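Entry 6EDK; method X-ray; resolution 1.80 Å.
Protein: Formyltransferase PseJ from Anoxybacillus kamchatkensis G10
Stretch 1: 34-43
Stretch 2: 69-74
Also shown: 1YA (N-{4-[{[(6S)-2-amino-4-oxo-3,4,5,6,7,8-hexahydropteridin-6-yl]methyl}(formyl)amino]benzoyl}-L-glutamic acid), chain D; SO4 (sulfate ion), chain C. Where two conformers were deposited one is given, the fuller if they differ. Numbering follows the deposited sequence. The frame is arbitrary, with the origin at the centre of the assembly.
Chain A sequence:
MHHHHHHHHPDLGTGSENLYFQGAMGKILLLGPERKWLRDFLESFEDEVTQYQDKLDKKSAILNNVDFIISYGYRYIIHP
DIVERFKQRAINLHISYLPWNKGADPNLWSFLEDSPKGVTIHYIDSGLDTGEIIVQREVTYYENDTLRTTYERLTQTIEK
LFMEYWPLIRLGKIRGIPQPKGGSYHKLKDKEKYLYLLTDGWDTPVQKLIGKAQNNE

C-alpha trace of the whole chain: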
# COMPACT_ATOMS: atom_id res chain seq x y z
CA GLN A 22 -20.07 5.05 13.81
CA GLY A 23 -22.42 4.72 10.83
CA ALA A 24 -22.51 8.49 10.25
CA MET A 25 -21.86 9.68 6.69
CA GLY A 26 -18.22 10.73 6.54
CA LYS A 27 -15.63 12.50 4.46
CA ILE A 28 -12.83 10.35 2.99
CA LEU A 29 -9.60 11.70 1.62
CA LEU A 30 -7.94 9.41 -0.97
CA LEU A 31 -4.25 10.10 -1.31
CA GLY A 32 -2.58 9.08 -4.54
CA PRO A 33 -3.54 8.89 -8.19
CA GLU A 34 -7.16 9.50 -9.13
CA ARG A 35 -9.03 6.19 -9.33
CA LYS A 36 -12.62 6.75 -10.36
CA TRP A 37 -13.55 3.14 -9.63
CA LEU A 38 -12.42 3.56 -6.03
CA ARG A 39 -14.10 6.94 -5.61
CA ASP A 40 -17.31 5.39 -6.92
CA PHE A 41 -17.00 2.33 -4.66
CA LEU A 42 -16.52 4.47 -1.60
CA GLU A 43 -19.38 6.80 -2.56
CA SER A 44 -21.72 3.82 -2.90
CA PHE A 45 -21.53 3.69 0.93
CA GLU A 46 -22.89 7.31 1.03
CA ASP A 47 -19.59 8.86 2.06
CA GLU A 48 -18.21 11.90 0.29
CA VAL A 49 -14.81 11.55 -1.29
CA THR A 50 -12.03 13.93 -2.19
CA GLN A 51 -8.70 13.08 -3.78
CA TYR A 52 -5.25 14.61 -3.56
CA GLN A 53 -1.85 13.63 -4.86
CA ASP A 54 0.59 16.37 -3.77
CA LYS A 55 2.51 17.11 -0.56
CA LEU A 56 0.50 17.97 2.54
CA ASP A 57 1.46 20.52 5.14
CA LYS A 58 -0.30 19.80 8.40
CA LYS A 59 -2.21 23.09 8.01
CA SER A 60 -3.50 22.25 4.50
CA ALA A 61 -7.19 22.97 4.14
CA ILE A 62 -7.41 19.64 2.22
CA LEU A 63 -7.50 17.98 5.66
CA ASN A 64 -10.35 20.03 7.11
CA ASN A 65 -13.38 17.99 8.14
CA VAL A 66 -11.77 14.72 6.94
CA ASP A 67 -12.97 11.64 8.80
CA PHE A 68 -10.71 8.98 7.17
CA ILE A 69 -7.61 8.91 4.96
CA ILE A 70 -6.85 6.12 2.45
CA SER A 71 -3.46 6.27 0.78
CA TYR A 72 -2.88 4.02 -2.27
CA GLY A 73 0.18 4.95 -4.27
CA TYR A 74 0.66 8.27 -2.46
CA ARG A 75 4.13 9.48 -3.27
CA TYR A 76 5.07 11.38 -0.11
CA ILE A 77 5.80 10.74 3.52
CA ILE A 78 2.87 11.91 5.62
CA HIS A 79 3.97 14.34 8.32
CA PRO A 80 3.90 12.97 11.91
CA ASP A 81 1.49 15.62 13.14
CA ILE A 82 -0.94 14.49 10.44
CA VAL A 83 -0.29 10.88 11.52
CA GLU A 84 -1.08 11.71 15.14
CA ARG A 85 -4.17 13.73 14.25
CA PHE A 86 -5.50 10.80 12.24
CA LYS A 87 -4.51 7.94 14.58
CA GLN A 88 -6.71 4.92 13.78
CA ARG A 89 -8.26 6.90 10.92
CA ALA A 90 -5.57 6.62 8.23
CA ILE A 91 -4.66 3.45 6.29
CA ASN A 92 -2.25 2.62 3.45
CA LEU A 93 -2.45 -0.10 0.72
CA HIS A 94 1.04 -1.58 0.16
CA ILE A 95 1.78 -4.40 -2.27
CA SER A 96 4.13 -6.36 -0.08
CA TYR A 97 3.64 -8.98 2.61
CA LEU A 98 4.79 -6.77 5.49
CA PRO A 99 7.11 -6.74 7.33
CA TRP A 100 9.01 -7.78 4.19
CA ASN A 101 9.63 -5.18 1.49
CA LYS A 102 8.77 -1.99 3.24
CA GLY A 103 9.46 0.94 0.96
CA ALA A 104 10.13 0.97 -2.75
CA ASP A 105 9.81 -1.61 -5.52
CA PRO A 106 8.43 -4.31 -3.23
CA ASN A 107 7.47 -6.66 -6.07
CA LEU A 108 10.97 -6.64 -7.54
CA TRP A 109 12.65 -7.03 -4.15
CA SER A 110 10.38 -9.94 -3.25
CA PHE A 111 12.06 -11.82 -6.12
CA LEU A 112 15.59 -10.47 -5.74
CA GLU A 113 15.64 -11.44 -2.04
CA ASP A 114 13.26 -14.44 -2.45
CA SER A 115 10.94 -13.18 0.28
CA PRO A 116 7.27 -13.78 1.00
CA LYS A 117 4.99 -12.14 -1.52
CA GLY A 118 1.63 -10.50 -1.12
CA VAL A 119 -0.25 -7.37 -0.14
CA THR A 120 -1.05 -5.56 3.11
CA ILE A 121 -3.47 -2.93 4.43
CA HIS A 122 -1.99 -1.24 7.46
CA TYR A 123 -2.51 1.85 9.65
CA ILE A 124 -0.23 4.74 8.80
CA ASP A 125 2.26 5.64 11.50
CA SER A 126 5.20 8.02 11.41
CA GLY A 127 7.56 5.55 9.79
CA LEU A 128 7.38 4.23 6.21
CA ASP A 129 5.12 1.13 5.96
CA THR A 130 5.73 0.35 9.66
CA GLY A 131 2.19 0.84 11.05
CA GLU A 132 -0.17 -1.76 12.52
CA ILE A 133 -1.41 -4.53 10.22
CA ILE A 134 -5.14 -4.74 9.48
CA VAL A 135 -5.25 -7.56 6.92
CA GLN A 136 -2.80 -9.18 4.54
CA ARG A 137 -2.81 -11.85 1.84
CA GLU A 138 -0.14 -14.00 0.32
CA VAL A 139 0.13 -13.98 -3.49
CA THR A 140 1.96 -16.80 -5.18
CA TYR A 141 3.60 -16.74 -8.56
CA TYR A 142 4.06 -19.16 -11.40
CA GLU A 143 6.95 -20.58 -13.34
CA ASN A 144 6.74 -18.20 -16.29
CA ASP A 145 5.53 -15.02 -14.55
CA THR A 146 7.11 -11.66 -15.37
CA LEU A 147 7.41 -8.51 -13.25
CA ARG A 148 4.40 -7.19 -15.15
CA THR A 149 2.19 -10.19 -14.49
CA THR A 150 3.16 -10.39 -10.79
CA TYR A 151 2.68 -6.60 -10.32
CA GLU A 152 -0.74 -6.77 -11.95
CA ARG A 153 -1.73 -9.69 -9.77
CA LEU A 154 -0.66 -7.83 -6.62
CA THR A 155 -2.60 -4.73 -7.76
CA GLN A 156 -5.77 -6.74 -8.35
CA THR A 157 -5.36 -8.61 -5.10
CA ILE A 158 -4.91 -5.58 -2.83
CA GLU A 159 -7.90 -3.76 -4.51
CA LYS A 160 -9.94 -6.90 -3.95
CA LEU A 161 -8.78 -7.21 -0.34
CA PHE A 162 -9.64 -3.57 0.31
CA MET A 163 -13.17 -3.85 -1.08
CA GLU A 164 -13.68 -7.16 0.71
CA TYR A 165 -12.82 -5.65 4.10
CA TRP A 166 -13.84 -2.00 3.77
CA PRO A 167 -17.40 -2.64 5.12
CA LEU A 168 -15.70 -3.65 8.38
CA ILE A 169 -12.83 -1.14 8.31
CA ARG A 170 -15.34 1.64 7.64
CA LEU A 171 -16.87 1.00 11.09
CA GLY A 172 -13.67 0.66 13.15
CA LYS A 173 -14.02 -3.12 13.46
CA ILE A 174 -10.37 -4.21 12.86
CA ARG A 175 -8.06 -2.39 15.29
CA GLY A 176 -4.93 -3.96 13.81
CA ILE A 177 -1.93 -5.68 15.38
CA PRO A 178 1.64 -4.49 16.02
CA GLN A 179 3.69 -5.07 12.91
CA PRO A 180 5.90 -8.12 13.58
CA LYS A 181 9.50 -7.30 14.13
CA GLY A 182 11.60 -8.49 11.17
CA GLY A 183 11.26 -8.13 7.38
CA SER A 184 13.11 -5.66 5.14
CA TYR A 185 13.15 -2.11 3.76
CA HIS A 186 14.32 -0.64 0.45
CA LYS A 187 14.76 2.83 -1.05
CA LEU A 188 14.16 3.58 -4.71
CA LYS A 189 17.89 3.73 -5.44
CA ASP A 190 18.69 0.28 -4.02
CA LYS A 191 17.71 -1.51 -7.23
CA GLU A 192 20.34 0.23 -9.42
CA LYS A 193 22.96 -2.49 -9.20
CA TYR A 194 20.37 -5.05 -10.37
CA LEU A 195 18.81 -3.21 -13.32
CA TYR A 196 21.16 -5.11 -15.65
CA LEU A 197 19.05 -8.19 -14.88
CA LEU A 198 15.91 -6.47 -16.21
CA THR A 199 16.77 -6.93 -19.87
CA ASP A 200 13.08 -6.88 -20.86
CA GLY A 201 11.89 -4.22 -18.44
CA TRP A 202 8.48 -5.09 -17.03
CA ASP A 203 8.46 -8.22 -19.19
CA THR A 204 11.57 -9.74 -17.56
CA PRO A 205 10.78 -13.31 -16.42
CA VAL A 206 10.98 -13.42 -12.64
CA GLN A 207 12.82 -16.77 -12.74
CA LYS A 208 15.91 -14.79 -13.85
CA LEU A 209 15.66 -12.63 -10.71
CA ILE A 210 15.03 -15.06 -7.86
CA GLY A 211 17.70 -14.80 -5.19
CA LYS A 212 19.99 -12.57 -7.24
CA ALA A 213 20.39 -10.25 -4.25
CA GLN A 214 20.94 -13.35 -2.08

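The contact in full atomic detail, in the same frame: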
# COMPACT_ATOMS: atom_id res chain seq x y z
N GLU A 34 -5.71 9.58 -9.08
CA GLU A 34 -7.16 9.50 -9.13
C GLU A 34 -7.56 8.12 -9.65
O GLU A 34 -7.03 7.64 -10.65
CB GLU A 34 -7.79 10.62 -9.97
CG GLU A 34 -9.36 10.50 -10.26
CD GLU A 34 -10.36 10.35 -9.03
OE1 GLU A 34 -10.00 10.39 -7.83
OE2 GLU A 34 -11.58 10.17 -9.32
N ARG A 35 -8.46 7.48 -8.94
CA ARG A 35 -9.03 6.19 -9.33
C ARG A 35 -10.53 6.32 -9.24
O ARG A 35 -11.10 6.17 -8.16
CB ARG A 35 -8.52 5.09 -8.42
CG ARG A 35 -7.03 4.94 -8.44
CD ARG A 35 -6.62 3.90 -7.43
NE ARG A 35 -5.28 4.17 -6.91
CZ ARG A 35 -4.19 3.58 -7.40
NH1 ARG A 35 -4.30 2.70 -8.38
NH2 ARG A 35 -3.04 3.82 -6.87
N LYS A 36 -11.17 6.58 -10.37
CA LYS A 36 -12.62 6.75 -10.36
C LYS A 36 -13.32 5.53 -9.79
O LYS A 36 -14.30 5.67 -9.05
CB LYS A 36 -13.14 7.06 -11.76
CG LYS A 36 -14.64 7.38 -11.79
CD LYS A 36 -15.19 7.43 -13.23
CE LYS A 36 -16.73 7.42 -13.25
NZ LYS A 36 -17.30 8.31 -12.20
N TRP A 37 -12.85 4.31 -10.13
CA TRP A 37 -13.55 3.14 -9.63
C TRP A 37 -13.56 3.12 -8.11
O TRP A 37 -14.52 2.63 -7.49
CB TRP A 37 -12.90 1.83 -10.19
CG TRP A 37 -11.49 1.56 -9.64
CD1 TRP A 37 -10.32 1.90 -10.23
CD2 TRP A 37 -11.17 0.91 -8.45
NE1 TRP A 37 -9.27 1.55 -9.43
CE2 TRP A 37 -9.78 0.92 -8.33
CE3 TRP A 37 -11.92 0.37 -7.42
CZ2 TRP A 37 -9.13 0.42 -7.19
CZ3 TRP A 37 -11.29 -0.15 -6.32
CH2 TRP A 37 -9.91 -0.12 -6.21
N LEU A 38 -12.48 3.57 -7.48
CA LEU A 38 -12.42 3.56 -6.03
C LEU A 38 -13.25 4.70 -5.40
O LEU A 38 -13.96 4.49 -4.40
CB LEU A 38 -10.96 3.67 -5.60
CG LEU A 38 -10.66 3.65 -4.09
CD1 LEU A 38 -11.31 2.53 -3.40
CD2 LEU A 38 -9.15 3.61 -3.92
N ARG A 39 -13.17 5.88 -5.99
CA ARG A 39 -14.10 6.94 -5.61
C ARG A 39 -15.52 6.45 -5.66
O ARG A 39 -16.25 6.54 -4.66
CB ARG A 39 -13.89 8.15 -6.52
CG ARG A 39 -14.98 9.20 -6.40
CD ARG A 39 -14.75 10.31 -7.44
NE ARG A 39 -13.69 11.23 -7.02
CZ ARG A 39 -13.87 12.21 -6.12
NH1 ARG A 39 -15.06 12.39 -5.54
NH2 ARG A 39 -12.84 13.00 -5.80
N ASP A 40 -15.93 5.85 -6.79
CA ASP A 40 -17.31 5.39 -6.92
C ASP A 40 -17.65 4.34 -5.88
O ASP A 40 -18.76 4.32 -5.35
CB ASP A 40 -17.57 4.81 -8.32
CG ASP A 40 -17.64 5.85 -9.37
OD1 ASP A 40 -17.85 7.03 -9.05
OD2 ASP A 40 -17.48 5.48 -10.55
N PHE A 41 -16.73 3.37 -5.65
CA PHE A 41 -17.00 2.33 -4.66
C PHE A 41 -17.25 2.95 -3.30
O PHE A 41 -18.21 2.61 -2.59
CB PHE A 41 -15.78 1.33 -4.59
CG PHE A 41 -15.88 0.35 -3.45
CD1 PHE A 41 -16.64 -0.81 -3.58
CD2 PHE A 41 -15.18 0.53 -2.29
CE1 PHE A 41 -16.75 -1.74 -2.54
CE2 PHE A 41 -15.28 -0.37 -1.24
CZ PHE A 41 -16.04 -1.51 -1.36
N LEU A 42 -16.40 3.88 -2.92
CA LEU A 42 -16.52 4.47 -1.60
C LEU A 42 -17.82 5.31 -1.50
O LEU A 42 -18.49 5.28 -0.47
CB LEU A 42 -15.32 5.38 -1.34
CG LEU A 42 -13.97 4.64 -1.14
CD1 LEU A 42 -12.84 5.66 -1.05
CD2 LEU A 42 -14.06 3.82 0.10
N GLU A 43 -18.16 5.98 -2.57
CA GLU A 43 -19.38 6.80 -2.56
C GLU A 43 -20.63 5.95 -2.56
O GLU A 43 -21.66 6.41 -2.08
CB GLU A 43 -19.38 7.73 -3.76
CG GLU A 43 -18.41 8.89 -3.61
CD GLU A 43 -18.35 9.80 -4.84
OE1 GLU A 43 -18.86 9.42 -5.93
OE2 GLU A 43 -17.75 10.88 -4.72
N ILE A 69 -8.57 8.77 6.05
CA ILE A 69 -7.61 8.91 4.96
C ILE A 69 -7.27 7.52 4.42
O ILE A 69 -7.00 6.62 5.21
CB ILE A 69 -6.31 9.59 5.42
CG1 ILE A 69 -6.67 11.05 5.91
CG2 ILE A 69 -5.33 9.60 4.33
CD1 ILE A 69 -5.51 11.73 6.57
N ILE A 70 -7.31 7.35 3.10
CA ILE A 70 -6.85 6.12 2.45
C ILE A 70 -5.73 6.50 1.50
O ILE A 70 -5.93 7.27 0.56
CB ILE A 70 -7.98 5.40 1.69
CG1 ILE A 70 -9.10 5.00 2.62
CG2 ILE A 70 -7.39 4.09 0.95
CD1 ILE A 70 -10.38 4.60 1.89
N SER A 71 -4.51 6.02 1.75
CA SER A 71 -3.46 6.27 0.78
C SER A 71 -3.19 5.00 -0.02
O SER A 71 -3.11 3.90 0.54
CB SER A 71 -2.14 6.78 1.39
OG SER A 71 -1.48 5.89 2.24
N TYR A 72 -3.06 5.16 -1.32
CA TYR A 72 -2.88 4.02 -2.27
C TYR A 72 -2.05 4.61 -3.39
O TYR A 72 -2.58 5.29 -4.28
CB TYR A 72 -4.22 3.49 -2.75
CG TYR A 72 -4.10 2.31 -3.72
CD1 TYR A 72 -2.95 1.55 -3.74
CD2 TYR A 72 -5.15 1.97 -4.59
CE1 TYR A 72 -2.83 0.46 -4.65
CE2 TYR A 72 -5.01 0.88 -5.49
CZ TYR A 72 -3.87 0.16 -5.48
OH TYR A 72 -3.68 -0.95 -6.34
N GLY A 73 -0.75 4.40 -3.31
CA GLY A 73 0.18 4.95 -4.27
C GLY A 73 0.54 6.40 -4.01
O GLY A 73 0.98 7.08 -4.93
N TYR A 74 0.30 6.90 -2.81
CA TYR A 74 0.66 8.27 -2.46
C TYR A 74 2.18 8.39 -2.39
O TYR A 74 2.85 7.57 -1.78
CB TYR A 74 0.07 8.65 -1.13
CG TYR A 74 0.28 10.08 -0.73
CD1 TYR A 74 -0.11 11.12 -1.56
CD2 TYR A 74 0.87 10.39 0.50
CE1 TYR A 74 0.06 12.48 -1.16
CE2 TYR A 74 1.06 11.74 0.90
CZ TYR A 74 0.67 12.76 0.06
OH TYR A 74 0.85 14.08 0.47
N1 1YA D . 3.67 8.23 5.12
C2 1YA D . 3.89 7.70 6.49
NA2 1YA D . 4.23 8.60 7.58
N3 1YA D . 3.72 6.24 6.83
C4 1YA D . 3.40 5.26 5.79
O4 1YA D . 3.30 4.09 6.13
C4A 1YA D . 3.20 5.79 4.42
N5 1YA D . 2.83 4.92 3.42
C6 1YA D . 3.11 5.45 1.99
C7 1YA D . 2.74 6.74 1.76
N8 1YA D . 3.13 7.80 2.85
C8A 1YA D . 3.31 7.30 4.08
C9 1YA D . 4.63 5.25 1.80
N10 1YA D . 5.09 5.57 0.44
C11 1YA D . 8.75 7.66 -0.01
C12 1YA D . 7.59 8.24 -0.51
C13 1YA D . 6.38 7.57 -0.35
C14 1YA D . 6.36 6.34 0.28
C15 1YA D . 7.53 5.77 0.77
C16 1YA D . 8.73 6.44 0.62
C17 1YA D . 10.12 8.36 -0.17
N 1YA D . 11.20 7.47 -0.65
CA 1YA D . 12.60 7.90 -0.89
CB 1YA D . 13.28 8.26 0.45
CG 1YA D . 12.59 7.62 1.66
CD 1YA D . 13.47 7.65 2.92
OE1 1YA D . 13.14 6.99 3.94
OE2 1YA D . 14.53 8.34 2.94
CT 1YA D . 13.35 6.77 -1.64
O2 1YA D . 12.80 5.66 -1.90
O1 1YA D . 14.54 6.95 -2.01
C18 1YA D . 4.40 5.12 -0.76
O5 1YA D . 3.40 4.50 -0.68
O 1YA D . 10.26 9.51 0.05
S SO4 C . -9.80 4.78 -13.27
O1 SO4 C . -9.74 6.19 -12.82
O2 SO4 C . -9.69 4.75 -14.73
O3 SO4 C . -8.69 4.01 -12.69
O4 SO4 C . -11.09 4.15 -12.88
O HOH W 1 -5.17 6.34 -5.24
O HOH W 2 -1.93 0.66 -8.74

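The guanidinium of R35 lies flat on the ring of Y72, planes 17° apart and centres 3.6 Å apart, while the same group hydrogen-bonds to the backbone of the residue it covers. R35 CZ sits 3.6 Å from the centroid of the Y72 ring and 26° off its normal, a cation-pi arrangement in which the positive charge faces the electron-rich ring; R35 NE comes within 3.2 Å of Y72 CD2. The hydrogen bond runs from R35 NH2 to Y72 O, 3.0 Å long and nearly straight at 164°. An arginine suits this place because its flat, charged end can stack through its face and still donate protons in its own plane. Its CA-to-CB bond points toward the second stretch, and chi1 m with chi2 and chi3 t carries the guanidinium across a gap of 9.6 Å between R35 CA and Y72 CA.

Two waters extend the link. Water 1 accepts from R35 NE (2.7 Å from its O) and donates to Y72 O (3.0 Å), so that carbonyl receives both the arginine and the water. Water 2 accepts from R35 NH1 (3.1 Å from its O) and donates a weak bond to Y72 OH (3.4 Å). The tyrosine thus offers a face to the cation and a hydroxyl to solvent-mediated bonding.

Apolar side chains meet the edge of the Y72 ring, with L38 CD2 4.4 Å from Y72 CD2 and W37 CZ2 4.5 Å from Y72 CE2. The CA-to-CB bond of W37 points sideways, but its indole end comes nearer. One helical turn after L38, L42 also points toward the second stretch and packs on the strand, L42 CD1 lying 4.0 Å from I70 CD1. L38, L42, I70 and Y72 are all buried, and branched aliphatic chains fill this side of the helix without leaving polar groups unpaired. The two stretches together bury 262 Å².

G73 adopts phi 81°, a value that favours glycine; an ideal CB there would lie a tight 3.1 Å from R35 NH2.

R35 also occupies the N-cap position of the helix, its O accepting from R39 N at 3.0 Å. At this helix start a sulfate, probably from the crystallisation liquor, accepts hydrogen bonds from K36 N to its O1 (2.9 Å) and from W37 N to its O4 (3.3 Å). Away from the contact, R39 forms salt bridges through NE to E34 OE2 (3.3 Å) and through NH1 to E43 OE2 (3.2 Å).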